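Local coordinates for effector protein B, substrate of the Dot/Icm secretion system (Legionella drancourtii, PDB 4JVS) that probably acts as a GTPase-activating protein, a secreted Legionella effector whose GAP domain is the part present in this structure, at residues I233-L238 and L262-I266. Residues are numbered along the deposited sequence; the frame is centred on the assembly and turned at random.
Sequences IDEQTL and LIMRI
Ile233, Leu238, Leu262 and Ile266 form the apolar side of a small helix-helix contact, in which the N-capped helical turn 235-238 packs on one face of helix 261-267. Both elements lie within the C-terminal subdomain of the LepB GAP domain. Leu262 CD1 touches two residues of 233-238: it lies 4.0 Å from Leu238 CD2 and equally near Ile233 CD1. The other methyl, Leu262 CD2, meets Ile233 CD1 at 3.8 Å. One turn further along the helix, Ile266 crosses Leu238 at about a right angle, its CG1 3.9 Å from Leu238 CD2. With CG turned anti to the backbone N (chi1 -167°), Leu238 brings CD2 against both Leu262 and Ile266. Helix 243-253 continues this buried patch: its Leu246 touches Leu238, and its Ile249 touches both Leu262 and Ile266.

The polar side belongs to Arg265, whose chain, bent at chi2 and chi3, runs past Glu235 in the opposite direction. Their carboxylate and guanidinium planes are 39° apart, and Glu235 OE1 stays 4.0 Å from Arg265 NE, near enough for a probable electrostatic attraction but without a salt bridge. The guanidinium turns an edge toward the backbone at Ile233, but the model is too close there and the guanidinium also carries a modelled link to an acetic acid molecule, probably from the crystallisation liquor; the exact pairing is therefore doubtful.

Within 233-238, Asp234 is the N-cap residue, and its side chain closes the first turn by accepting from the backbone of Thr237. The same carboxylate oxygen has a weak second bond, Thr237 OG1 to Asp234 OD1 at 3.2 Å.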
# COMPACT_ATOMS: atom_id res chain seq x y z
N ILE A 233 25.17 4.78 -10.82
CA ILE A 233 24.61 5.12 -12.11
C ILE A 233 25.59 5.95 -12.88
O ILE A 233 25.89 7.05 -12.50
CB ILE A 233 23.36 5.99 -11.97
CG1 ILE A 233 22.38 5.40 -10.99
CG2 ILE A 233 22.65 6.11 -13.28
CD1 ILE A 233 21.14 6.22 -10.88
N ASP A 234 26.03 5.44 -14.02
CA ASP A 234 26.99 6.10 -14.87
C ASP A 234 26.40 7.20 -15.69
O ASP A 234 25.22 7.28 -15.91
CB ASP A 234 27.66 5.10 -15.79
CG ASP A 234 26.84 4.78 -16.95
OD1 ASP A 234 25.97 5.58 -17.25
OD2 ASP A 234 27.02 3.74 -17.56
N GLU A 235 27.26 8.05 -16.20
CA GLU A 235 26.85 9.29 -16.82
C GLU A 235 25.96 9.00 -17.99
O GLU A 235 24.97 9.64 -18.20
CB GLU A 235 28.11 10.00 -17.29
CG GLU A 235 27.92 11.41 -17.77
CD GLU A 235 27.71 12.37 -16.65
OE1 GLU A 235 27.60 11.93 -15.50
OE2 GLU A 235 27.65 13.58 -16.93
N GLN A 236 26.26 7.99 -18.75
CA GLN A 236 25.51 7.69 -19.92
C GLN A 236 24.15 7.14 -19.59
O GLN A 236 23.21 7.39 -20.27
CB GLN A 236 26.30 6.68 -20.72
CG GLN A 236 26.36 6.87 -22.18
CD GLN A 236 26.24 5.57 -22.88
OE1 GLN A 236 27.20 5.08 -23.48
NE2 GLN A 236 25.08 4.97 -22.80
N THR A 237 24.06 6.35 -18.55
CA THR A 237 22.77 5.80 -18.17
C THR A 237 21.88 6.87 -17.66
O THR A 237 20.69 6.85 -17.79
CB THR A 237 22.88 4.74 -17.09
OG1 THR A 237 23.50 3.59 -17.64
CG2 THR A 237 21.52 4.38 -16.63
N LEU A 238 22.51 7.79 -16.98
CA LEU A 238 21.83 8.89 -16.30
C LEU A 238 21.34 9.98 -17.27
O LEU A 238 20.35 10.64 -17.01
CB LEU A 238 22.75 9.48 -15.24
CG LEU A 238 22.19 10.43 -14.18
CD1 LEU A 238 21.10 9.78 -13.35
CD2 LEU A 238 23.33 10.90 -13.29
N LEU A 262 25.55 11.30 -6.45
CA LEU A 262 24.51 11.15 -7.47
C LEU A 262 23.66 12.40 -7.63
O LEU A 262 23.49 12.89 -8.75
CB LEU A 262 23.62 9.94 -7.18
CG LEU A 262 22.45 9.62 -8.11
CD1 LEU A 262 22.89 9.60 -9.56
CD2 LEU A 262 21.85 8.27 -7.75
N ILE A 263 23.13 12.94 -6.53
CA ILE A 263 22.26 14.10 -6.65
C ILE A 263 23.04 15.34 -7.09
O ILE A 263 22.49 16.23 -7.74
CB ILE A 263 21.51 14.41 -5.34
CG1 ILE A 263 20.34 15.35 -5.63
CG2 ILE A 263 22.46 14.99 -4.30
CD1 ILE A 263 19.79 16.04 -4.42
N MET A 264 24.29 15.43 -6.70
CA MET A 264 25.17 16.48 -7.14
C MET A 264 25.47 16.38 -8.62
O MET A 264 25.60 17.35 -9.31
CB MET A 264 26.43 16.49 -6.31
CG MET A 264 26.38 17.40 -5.11
SD MET A 264 25.11 18.62 -5.25
CE MET A 264 24.86 19.00 -3.57
N ARG A 265 25.59 15.16 -9.08
CA ARG A 265 25.84 14.89 -10.47
C ARG A 265 24.73 15.40 -11.33
O ARG A 265 24.95 15.89 -12.40
CB ARG A 265 25.90 13.39 -10.64
CG ARG A 265 26.89 12.93 -11.67
CD ARG A 265 27.65 11.73 -11.19
NE ARG A 265 27.07 10.56 -11.78
CZ ARG A 265 27.09 9.37 -11.24
NH1 ARG A 265 26.50 8.37 -11.87
NH2 ARG A 265 27.68 9.17 -10.08
N ILE A 266 23.53 15.24 -10.85
CA ILE A 266 22.32 15.61 -11.56
C ILE A 266 22.09 17.11 -11.55
O ILE A 266 21.78 17.71 -12.58
CB ILE A 266 21.11 14.90 -10.92
CG1 ILE A 266 21.17 13.40 -11.22
CG2 ILE A 266 19.81 15.51 -11.41
CD1 ILE A 266 20.27 12.57 -10.32